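Local coordinates for protein vanadium-dependent bromoperoxidase (Corallina officinalis, PDB 1QHB) that catalyses the bromination of organic substrates with hydrogen peroxide and bromide, using a vanadate cofactor, and works as a dodecamer that binds one calcium ion per subunit, at residues S110-A113 with N114-L118; R169-F173 with S174-S178; L344-A348 with N349-F353; P429-D432 with V433-E436; E564-A567 with I568-E572. All blocks are in the same frame, centred on the assembly; numbering follows the deposited sequence.

Contact 1 of 5, residues S110-A113 with N114-L118; sequences SDLA and NSLDL
L112 and L116 lie side by side and point the same way, their CD1 methyls 4.2 Å apart. With chi1 at -174°, CG of L112 stands beside its carbonyl carbon, and the end of that side chain comes forward to where L116 can meet it. A second apolar pair forms where the chain leaves the helix: CD1 of L118 reaches back to CB of A113 at 4.0 Å, and both residues also lean on neighbours of the same chain, A113 on W108 and L118 on F307. S115 turns its hydroxyl back to the preceding turn, where OG donates to O of L112 at 2.9 Å. That oxygen also takes N of L116, and the two donors come from the same face of the carbonyl plane. At the start of the helix OG of S110 accepts from N of A113 at 3.1 Å and is held in turn by D300, while ND2 of N114 donates to O of W108. At the far end D117 has positive phi, and N of L118 makes a weak but nearly straight bond to O of A113 (3.4 Å). L116 and L118 also pack on K256 and V253 of a neighbouring subunit. A serine N-cap at one end and a Schellman motif at the other bracket this short helix, which sits at a subunit interface.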
loop_
_atom_site.group_PDB
_atom_site.type_symbol
_atom_site.label_atom_id
_atom_site.label_comp_id
_atom_site.label_asym_id
_atom_site.label_seq_id
_atom_site.Cartn_x
_atom_site.Cartn_y
_atom_site.Cartn_z
ATOM N N SER A 110 52.833 -32.021 25.349
ATOM C CA SER A 110 52.888 -33.046 26.376
ATOM C C SER A 110 53.025 -34.470 25.853
ATOM O O SER A 110 52.583 -34.848 24.784
ATOM C CB SER A 110 51.659 -32.939 27.297
ATOM O OG SER A 110 50.505 -33.430 26.653
ATOM N N ASP A 111 53.779 -35.241 26.651
ATOM C CA ASP A 111 53.985 -36.670 26.394
ATOM C C ASP A 111 52.654 -37.386 26.367
ATOM O O ASP A 111 52.338 -38.156 25.450
ATOM C CB ASP A 111 54.880 -37.238 27.495
ATOM C CG ASP A 111 56.315 -36.725 27.397
ATOM O OD1 ASP A 111 56.703 -36.241 26.309
ATOM O OD2 ASP A 111 57.075 -36.805 28.396
ATOM N N LEU A 112 51.791 -37.018 27.321
ATOM C CA LEU A 112 50.427 -37.532 27.383
ATOM C C LEU A 112 49.674 -37.313 26.089
ATOM O O LEU A 112 49.151 -38.347 25.640
ATOM C CB LEU A 112 49.748 -36.864 28.587
ATOM C CG LEU A 112 48.338 -37.458 28.810
ATOM C CD1 LEU A 112 48.388 -38.965 29.065
ATOM C CD2 LEU A 112 47.629 -36.757 29.950
ATOM N N ALA A 113 49.573 -36.114 25.526
ATOM C CA ALA A 113 48.818 -35.909 24.288
ATOM C C ALA A 113 49.470 -36.626 23.109
ATOM O O ALA A 113 48.754 -37.141 22.251
ATOM C CB ALA A 113 48.739 -34.419 23.910
ATOM N N ASN A 114 50.797 -36.614 23.031
ATOM C CA ASN A 114 51.502 -37.300 21.941
ATOM C C ASN A 114 51.329 -38.801 22.061
ATOM O O ASN A 114 50.836 -39.466 21.147
ATOM C CB ASN A 114 52.971 -36.902 21.964
ATOM C CG ASN A 114 53.172 -35.526 21.358
ATOM O OD1 ASN A 114 52.588 -35.217 20.310
ATOM N ND2 ASN A 114 53.977 -34.707 22.010
ATOM N N SER A 115 51.511 -39.347 23.252
ATOM C CA SER A 115 51.248 -40.778 23.447
ATOM C C SER A 115 49.836 -41.215 23.111
ATOM O O SER A 115 49.687 -42.381 22.734
ATOM C CB SER A 115 51.564 -41.129 24.899
ATOM O OG SER A 115 50.387 -40.935 25.654
ATOM N N LEU A 116 48.788 -40.387 23.192
ATOM C CA LEU A 116 47.448 -40.840 22.789
ATOM C C LEU A 116 47.110 -40.592 21.341
ATOM O O LEU A 116 46.000 -40.944 20.923
ATOM C CB LEU A 116 46.407 -40.089 23.628
ATOM C CG LEU A 116 46.385 -40.403 25.127
ATOM C CD1 LEU A 116 45.688 -39.313 25.920
ATOM C CD2 LEU A 116 45.707 -41.747 25.361
ATOM N N ASP A 117 47.955 -39.886 20.590
ATOM C CA ASP A 117 47.641 -39.481 19.231
ATOM C C ASP A 117 46.400 -38.618 19.181
ATOM O O ASP A 117 45.632 -38.717 18.216
ATOM C CB ASP A 117 47.443 -40.696 18.324
ATOM C CG ASP A 117 48.742 -41.484 18.164
ATOM O OD1 ASP A 117 49.806 -40.948 18.553
ATOM O OD2 ASP A 117 48.664 -42.631 17.679
ATOM N N LEU A 118 46.245 -37.651 20.087
ATOM C CA LEU A 118 45.016 -36.841 20.050
ATOM C C LEU A 118 44.921 -36.051 18.764
ATOM O O LEU A 118 45.951 -35.595 18.230
ATOM C CB LEU A 118 45.106 -35.873 21.247
ATOM C CG LEU A 118 44.961 -36.573 22.617
ATOM C CD1 LEU A 118 44.907 -35.563 23.741
ATOM C CD2 LEU A 118 43.722 -37.467 22.661
#

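Contact 2 of 5, residues R169-F173 with S174-S178; sequences RDIEF and SEFDS
E175 runs alongside E172, both chains extended beyond CG and pointing the same way, so that their carboxylates stack with planes only 3° apart. OE1 of E172 stands 3.7 Å from OE1 of E175, a close approach of like charges that nearby cations probably ease: K180 forms a salt bridge with OE1 of E175, and R321 makes a long, weak ion pair with E172. A water held by OE1 of E175 (2.7 Å) accepts from N of E172 and ties the carboxylate to the backbone. Were E175 replaced by an alanine, K180 would probably lose this carboxylate mate and the water this acceptor. The backbone that carries the two acids folds into a short 3-10 turn at F173-S174, followed by a type I beta turn from E175 to S178, all within the loop between helix 153-167 and helix 182-192. N of E175 donates to O of E172 at 2.9 Å, and N of F176 makes a weak bond to O of F173. The side chains of F173 and F176 lie side by side and point the same way, their ring planes at an oblique 35°, with CD1 of F173 4.0 Å from CZ of F176. The ring of F173 also stacks on Y236. Across the F176 side chain, at about a right angle, comes I171, whose CG2 lies 4.0 Å from CE1 of F176.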
loop_
_atom_site.group_PDB
_atom_site.type_symbol
_atom_site.label_atom_id
_atom_site.label_comp_id
_atom_site.label_asym_id
_atom_site.label_seq_id
_atom_site.Cartn_x
_atom_site.Cartn_y
_atom_site.Cartn_z
ATOM N N ARG A 169 36.511 -29.403 46.063
ATOM C CA ARG A 169 35.631 -30.224 45.240
ATOM C C ARG A 169 35.132 -31.496 45.882
ATOM O O ARG A 169 34.081 -32.017 45.496
ATOM C CB ARG A 169 36.305 -30.627 43.911
ATOM C CG ARG A 169 35.746 -30.012 42.643
ATOM C CD ARG A 169 36.575 -30.072 41.379
ATOM N NE ARG A 169 36.481 -28.685 40.744
ATOM C CZ ARG A 169 37.452 -28.266 39.964
ATOM N NH1 ARG A 169 38.527 -29.036 39.744
ATOM N NH2 ARG A 169 37.397 -27.080 39.369
ATOM N N ASP A 170 35.897 -32.122 46.785
ATOM C CA ASP A 170 35.486 -33.405 47.341
ATOM C C ASP A 170 34.865 -33.255 48.712
ATOM O O ASP A 170 34.531 -34.220 49.375
ATOM C CB ASP A 170 36.643 -34.405 47.256
ATOM C CG ASP A 170 36.899 -34.688 45.781
ATOM O OD1 ASP A 170 35.988 -35.218 45.093
ATOM O OD2 ASP A 170 37.978 -34.325 45.313
ATOM N N ILE A 171 34.491 -32.068 49.109
ATOM C CA ILE A 171 33.744 -31.763 50.311
ATOM C C ILE A 171 32.267 -32.037 50.054
ATOM O O ILE A 171 31.732 -31.682 48.990
ATOM C CB ILE A 171 33.958 -30.281 50.661
ATOM C CG1 ILE A 171 35.393 -30.134 51.202
ATOM C CG2 ILE A 171 32.977 -29.796 51.710
ATOM C CD1 ILE A 171 35.790 -28.732 51.590
ATOM N N GLU A 172 31.571 -32.619 51.036
ATOM C CA GLU A 172 30.176 -32.902 50.939
ATOM C C GLU A 172 29.294 -31.723 51.297
ATOM O O GLU A 172 29.484 -31.107 52.340
ATOM C CB GLU A 172 29.751 -34.072 51.877
ATOM C CG GLU A 172 30.537 -35.319 51.517
ATOM C CD GLU A 172 30.140 -36.554 52.291
ATOM O OE1 GLU A 172 29.097 -36.605 52.966
ATOM O OE2 GLU A 172 30.871 -37.552 52.179
ATOM N N PHE A 173 28.273 -31.464 50.482
ATOM C CA PHE A 173 27.351 -30.376 50.798
ATOM C C PHE A 173 26.781 -30.473 52.210
ATOM O O PHE A 173 26.714 -29.495 52.956
ATOM C CB PHE A 173 26.173 -30.410 49.817
ATOM C CG PHE A 173 26.578 -29.947 48.444
ATOM C CD1 PHE A 173 26.909 -28.618 48.253
ATOM C CD2 PHE A 173 26.630 -30.823 47.383
ATOM C CE1 PHE A 173 27.297 -28.166 47.001
ATOM C CE2 PHE A 173 26.976 -30.350 46.120
ATOM C CZ PHE A 173 27.324 -29.049 45.938
ATOM N N SER A 174 26.386 -31.664 52.661
ATOM C CA SER A 174 25.833 -31.823 53.988
ATOM C C SER A 174 26.846 -31.639 55.101
ATOM O O SER A 174 26.447 -31.732 56.264
ATOM C CB SER A 174 25.209 -33.230 54.108
ATOM O OG SER A 174 24.020 -33.307 53.348
ATOM N N GLU A 175 28.112 -31.456 54.847
ATOM C CA GLU A 175 29.148 -31.323 55.846
ATOM C C GLU A 175 29.884 -30.005 55.799
ATOM O O GLU A 175 31.012 -29.916 56.282
ATOM C CB GLU A 175 30.169 -32.466 55.643
ATOM C CG GLU A 175 29.508 -33.798 55.992
ATOM C CD GLU A 175 30.454 -34.990 55.944
ATOM O OE1 GLU A 175 31.471 -34.928 55.236
ATOM O OE2 GLU A 175 30.139 -36.008 56.608
ATOM N N PHE A 176 29.275 -28.974 55.224
ATOM C CA PHE A 176 29.880 -27.655 55.154
ATOM C C PHE A 176 30.118 -27.093 56.554
ATOM O O PHE A 176 31.025 -26.301 56.786
ATOM C CB PHE A 176 28.938 -26.701 54.409
ATOM C CG PHE A 176 29.158 -26.565 52.942
ATOM C CD1 PHE A 176 29.700 -27.579 52.183
ATOM C CD2 PHE A 176 28.766 -25.392 52.299
ATOM C CE1 PHE A 176 29.913 -27.453 50.819
ATOM C CE2 PHE A 176 28.970 -25.248 50.950
ATOM C CZ PHE A 176 29.525 -26.271 50.210
ATOM N N ASP A 177 29.224 -27.373 57.482
ATOM C CA ASP A 177 29.299 -26.887 58.849
ATOM C C ASP A 177 29.831 -27.949 59.800
ATOM O O ASP A 177 29.787 -27.802 61.020
ATOM C CB ASP A 177 27.922 -26.385 59.313
ATOM C CG ASP A 177 28.057 -25.017 59.969
ATOM O OD1 ASP A 177 29.192 -24.524 60.178
ATOM O OD2 ASP A 177 27.012 -24.406 60.295
ATOM N N SER A 178 30.369 -29.046 59.281
ATOM C CA SER A 178 30.941 -30.094 60.106
ATOM C C SER A 178 32.392 -29.807 60.461
ATOM O O SER A 178 33.208 -29.373 59.648
ATOM C CB SER A 178 30.850 -31.437 59.390
ATOM O OG SER A 178 32.010 -32.208 59.587
HETATM O O HOH W 1 33.108 -33.576 53.509
#

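Contact 3 of 5, residues L344-A348 with N349-F353; sequences LILLA and NGVPF
L347 and F353 make the tightest apolar meeting here: CD2 of the leucine lies 3.6 Å from CZ of the phenylalanine and meets the ring obliquely. On another side of the helix end CD2 of L346 packs against CG2 of V351 at 3.8 Å. N349 lies beside I345, both side chains pointing the same way, and ND2 of N349 comes 3.8 Å from CG2 of I345. The polar end of N349 is held from outside the helix, where its OD1 accepts from N of K246 in a neighbouring loop. A leucine in place of N349 would probably leave the backbone N-H of K246 without this acceptor and weaken the tie between the helix end and that loop. Backbone bonds position these groups. N of N349 donates to O of I345 (2.8 Å), N of G350 to O of L347, and N of V351 to O of L346 (3.2 Å). G350 has positive phi, where a side chain would press on the carbonyl oxygen of the residue before, and the turn it allows brings V351 back over L346. Farther out, L347 packs on S376 and L380 of helix 376-402, while F353 meets the ring of F500 and has its side chain about 9 Å from the bound calcium ion. Bonds returning to the last turn, positive phi at G350 and the L346-V351 apolar pair identify a Schellman motif, which ends helix 337-349 and starts the loop toward the calcium site.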
loop_
_atom_site.group_PDB
_atom_site.type_symbol
_atom_site.label_atom_id
_atom_site.label_comp_id
_atom_site.label_asym_id
_atom_site.label_seq_id
_atom_site.Cartn_x
_atom_site.Cartn_y
_atom_site.Cartn_z
ATOM N N LEU A 344 8.354 -32.877 35.852
ATOM C CA LEU A 344 7.781 -34.200 36.075
ATOM C C LEU A 344 7.485 -34.476 37.548
ATOM O O LEU A 344 6.446 -35.061 37.828
ATOM C CB LEU A 344 8.708 -35.252 35.495
ATOM C CG LEU A 344 8.909 -35.299 33.976
ATOM C CD1 LEU A 344 10.079 -36.233 33.670
ATOM C CD2 LEU A 344 7.665 -35.817 33.275
ATOM N N ILE A 345 8.317 -34.019 38.473
ATOM C CA ILE A 345 8.058 -34.172 39.907
ATOM C C ILE A 345 6.789 -33.386 40.264
ATOM O O ILE A 345 5.948 -33.859 41.031
ATOM C CB ILE A 345 9.273 -33.653 40.692
ATOM C CG1 ILE A 345 10.451 -34.648 40.522
ATOM C CG2 ILE A 345 8.977 -33.557 42.190
ATOM C CD1 ILE A 345 11.784 -34.140 41.069
ATOM N N LEU A 346 6.700 -32.142 39.777
ATOM C CA LEU A 346 5.587 -31.257 40.076
ATOM C C LEU A 346 4.320 -31.877 39.532
ATOM O O LEU A 346 3.309 -31.904 40.246
ATOM C CB LEU A 346 5.769 -29.842 39.509
ATOM C CG LEU A 346 6.944 -29.017 40.025
ATOM C CD1 LEU A 346 7.203 -27.763 39.224
ATOM C CD2 LEU A 346 6.706 -28.627 41.483
ATOM N N LEU A 347 4.364 -32.450 38.307
ATOM C CA LEU A 347 3.124 -33.044 37.806
ATOM C C LEU A 347 2.738 -34.254 38.622
ATOM O O LEU A 347 1.556 -34.425 38.985
ATOM C CB LEU A 347 3.212 -33.433 36.326
ATOM C CG LEU A 347 3.331 -32.247 35.351
ATOM C CD1 LEU A 347 3.778 -32.715 33.983
ATOM C CD2 LEU A 347 1.959 -31.552 35.289
ATOM N N ALA A 348 3.706 -35.132 38.890
ATOM C CA ALA A 348 3.423 -36.343 39.659
ATOM C C ALA A 348 2.991 -36.037 41.091
ATOM O O ALA A 348 2.115 -36.679 41.658
ATOM C CB ALA A 348 4.694 -37.198 39.630
ATOM N N ASN A 349 3.523 -35.011 41.761
ATOM C CA ASN A 349 3.101 -34.629 43.092
ATOM C C ASN A 349 1.801 -33.856 43.110
ATOM O O ASN A 349 1.250 -33.650 44.202
ATOM C CB ASN A 349 4.251 -33.837 43.759
ATOM C CG ASN A 349 5.388 -34.781 44.128
ATOM O OD1 ASN A 349 5.323 -35.977 43.814
ATOM N ND2 ASN A 349 6.331 -34.247 44.824
ATOM N N GLY A 350 1.217 -33.458 41.971
ATOM C CA GLY A 350 -0.072 -32.784 42.018
ATOM C C GLY A 350 0.060 -31.317 42.387
ATOM O O GLY A 350 -0.953 -30.746 42.803
ATOM N N VAL A 351 1.219 -30.668 42.278
ATOM C CA VAL A 351 1.246 -29.223 42.523
ATOM C C VAL A 351 0.335 -28.513 41.513
ATOM O O VAL A 351 0.279 -28.878 40.347
ATOM C CB VAL A 351 2.690 -28.741 42.381
ATOM C CG1 VAL A 351 2.707 -27.222 42.511
ATOM C CG2 VAL A 351 3.566 -29.505 43.384
ATOM N N PRO A 352 -0.500 -27.579 41.944
ATOM C CA PRO A 352 -1.489 -26.935 41.108
ATOM C C PRO A 352 -0.894 -26.039 40.026
ATOM O O PRO A 352 0.188 -25.524 40.199
ATOM C CB PRO A 352 -2.315 -26.029 42.001
ATOM C CG PRO A 352 -1.867 -26.315 43.407
ATOM C CD PRO A 352 -0.575 -27.094 43.363
ATOM N N PHE A 353 -1.628 -25.909 38.917
ATOM C CA PHE A 353 -1.185 -25.002 37.868
ATOM C C PHE A 353 -1.470 -23.561 38.342
ATOM O O PHE A 353 -2.182 -23.345 39.321
ATOM C CB PHE A 353 -1.900 -25.340 36.538
ATOM C CG PHE A 353 -1.452 -26.643 35.942
ATOM C CD1 PHE A 353 -0.116 -26.907 35.693
ATOM C CD2 PHE A 353 -2.355 -27.639 35.656
ATOM C CE1 PHE A 353 0.283 -28.103 35.150
ATOM C CE2 PHE A 353 -1.971 -28.852 35.122
ATOM C CZ PHE A 353 -0.648 -29.090 34.867
#

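Contact 4 of 5, residues P429-D432 with V433-E436; sequences PEVD and VLVE
A chi1 of -59° puts CG1 of V431 beside its backbone N, while L434 has CG trans to its own N (chi1 170°), and these two turns bring CD2 of L434 to 4.0 Å from CG1 of V431. The two side chains cross at a slant, with CD2 equally near CB of V431. CG2 of V431 faces CG2 of V435 more loosely, at 4.3 Å. All three residues are buried: V431 and V435 rest on N417 of helix 407-422, and L434 touches I414 of that helix and L155 and I156 of helix 153-167. V431 occupies the N-cap position of helix 432-437, and its O accepts from N of V435 at 2.9 Å. One residue on, O of D432 accepts from N of E436. The valine side chain has no polar atom with which to cap the first turn, and water does part of that work. One water bridges O of E430 (2.8 Å) to N of L434 (3.2 Å), and a second links the same oxygen to N of V433 (2.8 Å). The D432 carboxylate is turned instead to N417, whose ND2 donates to its OD1. The chemistry is thus divided: valine and leucine methyls fix the buried flank, whereas solvent relays the E430 carbonyl to two N-H groups of the first turn and probably lowers the cost of a helix start without a capping side chain.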
loop_
_atom_site.group_PDB
_atom_site.type_symbol
_atom_site.label_atom_id
_atom_site.label_comp_id
_atom_site.label_asym_id
_atom_site.label_seq_id
_atom_site.Cartn_x
_atom_site.Cartn_y
_atom_site.Cartn_z
ATOM N N PRO A 429 52.129 -8.450 32.975
ATOM C CA PRO A 429 52.086 -7.495 34.067
ATOM C C PRO A 429 50.688 -7.061 34.379
ATOM O O PRO A 429 50.303 -6.781 35.532
ATOM C CB PRO A 429 52.997 -6.356 33.623
ATOM C CG PRO A 429 53.083 -6.454 32.150
ATOM C CD PRO A 429 52.958 -7.929 31.849
ATOM N N GLU A 430 49.774 -7.173 33.422
ATOM C CA GLU A 430 48.365 -6.848 33.581
ATOM C C GLU A 430 47.736 -7.678 34.689
ATOM O O GLU A 430 46.762 -7.222 35.281
ATOM C CB GLU A 430 47.610 -7.070 32.263
ATOM C CG GLU A 430 48.195 -6.273 31.099
ATOM C CD GLU A 430 49.201 -7.071 30.306
ATOM O OE1 GLU A 430 50.005 -7.808 30.913
ATOM O OE2 GLU A 430 49.293 -7.080 29.060
ATOM N N VAL A 431 48.230 -8.904 34.985
ATOM C CA VAL A 431 47.609 -9.626 36.099
ATOM C C VAL A 431 48.410 -9.507 37.391
ATOM O O VAL A 431 48.115 -10.261 38.329
ATOM C CB VAL A 431 47.286 -11.073 35.714
ATOM C CG1 VAL A 431 46.325 -11.088 34.502
ATOM C CG2 VAL A 431 48.490 -11.910 35.387
ATOM N N ASP A 432 49.294 -8.515 37.569
ATOM C CA ASP A 432 50.138 -8.494 38.769
ATOM C C ASP A 432 49.312 -8.377 40.044
ATOM O O ASP A 432 49.559 -8.950 41.101
ATOM C CB ASP A 432 51.055 -7.251 38.735
ATOM C CG ASP A 432 52.310 -7.445 37.924
ATOM O OD1 ASP A 432 52.566 -8.538 37.392
ATOM O OD2 ASP A 432 53.068 -6.452 37.813
ATOM N N VAL A 433 48.292 -7.522 39.993
ATOM C CA VAL A 433 47.440 -7.324 41.165
ATOM C C VAL A 433 46.570 -8.537 41.428
ATOM O O VAL A 433 46.364 -8.900 42.578
ATOM C CB VAL A 433 46.616 -6.065 40.963
ATOM C CG1 VAL A 433 45.606 -5.839 42.085
ATOM C CG2 VAL A 433 47.561 -4.873 40.861
ATOM N N LEU A 434 46.117 -9.201 40.378
ATOM C CA LEU A 434 45.320 -10.425 40.534
ATOM C C LEU A 434 46.192 -11.462 41.240
ATOM O O LEU A 434 45.783 -12.040 42.252
ATOM C CB LEU A 434 44.853 -10.830 39.136
ATOM C CG LEU A 434 44.179 -12.169 38.861
ATOM C CD1 LEU A 434 42.907 -12.389 39.649
ATOM C CD2 LEU A 434 43.844 -12.264 37.375
ATOM N N VAL A 435 47.449 -11.620 40.799
ATOM C CA VAL A 435 48.345 -12.581 41.455
ATOM C C VAL A 435 48.652 -12.169 42.884
ATOM O O VAL A 435 48.573 -13.011 43.784
ATOM C CB VAL A 435 49.647 -12.758 40.642
ATOM C CG1 VAL A 435 50.704 -13.547 41.379
ATOM C CG2 VAL A 435 49.337 -13.408 39.310
ATOM N N GLU A 436 48.933 -10.884 43.139
ATOM C CA GLU A 436 49.279 -10.501 44.504
ATOM C C GLU A 436 48.160 -10.764 45.496
ATOM O O GLU A 436 48.397 -11.258 46.602
ATOM C CB GLU A 436 49.669 -9.026 44.512
ATOM C CG GLU A 436 49.963 -8.481 45.901
ATOM C CD GLU A 436 49.975 -6.961 45.867
ATOM O OE1 GLU A 436 50.808 -6.401 45.117
ATOM O OE2 GLU A 436 49.158 -6.331 46.569
HETATM O O HOH W 2 45.266 -7.902 37.568
HETATM O O HOH W 3 47.309 -6.005 37.881
#

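Contact 5 of 5, residues E564-A567 with I568-E572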
loop_
_atom_site.group_PDB
_atom_site.type_symbol
_atom_site.label_atom_id
_atom_site.label_comp_id
_atom_site.label_asym_id
_atom_site.label_seq_id
_atom_site.Cartn_x
_atom_site.Cartn_y
_atom_site.Cartn_z
ATOM N N GLU A 564 15.594 -15.276 31.100
ATOM C CA GLU A 564 14.304 -14.841 31.638
ATOM C C GLU A 564 13.613 -13.937 30.608
ATOM O O GLU A 564 12.410 -14.090 30.379
ATOM C CB GLU A 564 14.500 -14.007 32.913
ATOM C CG GLU A 564 13.175 -13.520 33.494
ATOM C CD GLU A 564 13.360 -12.801 34.809
ATOM O OE1 GLU A 564 14.136 -11.824 34.851
ATOM O OE2 GLU A 564 12.731 -13.185 35.798
ATOM N N GLN A 565 14.339 -12.980 30.012
ATOM C CA GLN A 565 13.755 -12.088 29.016
ATOM C C GLN A 565 13.258 -12.832 27.769
ATOM O O GLN A 565 12.307 -12.426 27.081
ATOM C CB GLN A 565 14.798 -11.067 28.489
ATOM C CG GLN A 565 15.260 -10.022 29.491
ATOM C CD GLN A 565 16.496 -9.235 29.066
ATOM O OE1 GLN A 565 16.583 -8.645 27.996
ATOM N NE2 GLN A 565 17.517 -9.203 29.950
ATOM N N ILE A 566 14.043 -13.851 27.376
ATOM C CA ILE A 566 13.704 -14.607 26.163
ATOM C C ILE A 566 12.387 -15.309 26.426
ATOM O O ILE A 566 11.506 -15.261 25.591
ATOM C CB ILE A 566 14.829 -15.597 25.783
ATOM C CG1 ILE A 566 16.119 -14.943 25.268
ATOM C CG2 ILE A 566 14.378 -16.608 24.755
ATOM C CD1 ILE A 566 15.922 -13.931 24.157
ATOM N N ALA A 567 12.235 -15.976 27.573
ATOM C CA ALA A 567 11.026 -16.691 27.937
ATOM C C ALA A 567 9.819 -15.766 27.999
ATOM O O ALA A 567 8.777 -16.107 27.444
ATOM C CB ALA A 567 11.145 -17.364 29.294
ATOM N N ILE A 568 9.976 -14.612 28.636
ATOM C CA ILE A 568 8.872 -13.635 28.750
ATOM C C ILE A 568 8.441 -13.168 27.351
ATOM O O ILE A 568 7.254 -13.032 27.041
ATOM C CB ILE A 568 9.325 -12.432 29.631
ATOM C CG1 ILE A 568 9.311 -12.758 31.102
ATOM C CG2 ILE A 568 8.469 -11.190 29.339
ATOM C CD1 ILE A 568 9.967 -11.793 32.097
ATOM N N GLY A 569 9.408 -12.934 26.456
ATOM C CA GLY A 569 9.140 -12.544 25.069
ATOM C C GLY A 569 8.342 -13.542 24.258
ATOM O O GLY A 569 7.369 -13.208 23.572
ATOM N N ILE A 570 8.684 -14.836 24.428
ATOM C CA ILE A 570 7.924 -15.904 23.805
ATOM C C ILE A 570 6.493 -15.986 24.370
ATOM O O ILE A 570 5.446 -16.116 23.695
ATOM C CB ILE A 570 8.639 -17.261 23.985
ATOM C CG1 ILE A 570 9.914 -17.249 23.115
ATOM C CG2 ILE A 570 7.718 -18.389 23.668
ATOM C CD1 ILE A 570 10.889 -18.409 23.356
ATOM N N LEU A 571 6.395 -15.898 25.685
ATOM C CA LEU A 571 5.009 -15.979 26.220
ATOM C C LEU A 571 4.158 -14.825 25.702
ATOM O O LEU A 571 2.976 -15.022 25.402
ATOM C CB LEU A 571 5.018 -15.882 27.743
ATOM C CG LEU A 571 5.565 -17.164 28.392
ATOM C CD1 LEU A 571 5.654 -16.951 29.889
ATOM C CD2 LEU A 571 4.684 -18.323 28.009
ATOM N N GLU A 572 4.724 -13.628 25.649
ATOM C CA GLU A 572 3.939 -12.474 25.156
ATOM C C GLU A 572 3.460 -12.620 23.711
ATOM O O GLU A 572 2.324 -12.264 23.418
ATOM C CB GLU A 572 4.694 -11.135 25.171
ATOM C CG GLU A 572 5.091 -10.781 26.612
ATOM C CD GLU A 572 5.949 -9.527 26.664
ATOM O OE1 GLU A 572 6.557 -9.185 25.622
ATOM O OE2 GLU A 572 5.998 -8.904 27.749
#
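Four successive backbone bonds of 3.0 to 3.1 Å, running from N of I568, G569, I570 and L571 to O of E564, Q565, I566 and A567, keep this stretch in regular alpha-helical form. It belongs to helix 553-574, one of the long helices of the alpha-helical core of this vanadium haloperoxidase, and packs on helices 376-402 and 484-499. E564 and I568 lie side by side, with CD1 of I568 against the aliphatic CG of E564 at 3.9 Å. A chi1 of 179° sets that CG beside the isoleucine methyl, and the acid runs extended beyond it; its OE2 accepts from N of F589. Closer to the backbone, CG1 of I568 lies 3.4 Å from O of E564. On another flank I566 and I570 meet at a slant, and both turn to helix 376-402, I566 toward A393 and I570 toward V386 and R389. A567 and L571 face I495 of helix 484-499. CD1 of I570 ends 4.2 Å from CG2 of I566.

Overall arrangement
All five contacts are local, but their places in the fold differ. Contact 5 is buried in the helical core; the other four are only partly buried. Contacts 3 and 5 both pack on helix 376-402, with centres about 23 Å apart, whereas contacts 1 and 3 lie on opposite sides of the chain's centre, about 50 Å apart. Contact 4 rests on helix 153-167, and contact 2 occupies the loop that follows it. Only contact 1 touches another subunit. Contacts 1 and 3 each end a helix in a Schellman motif, and contacts 1 and 4 begin helices, one capped by serine and the other aided by water. Stacked carboxylates are peculiar to contact 2; in the others the meeting side chains are mostly apolar.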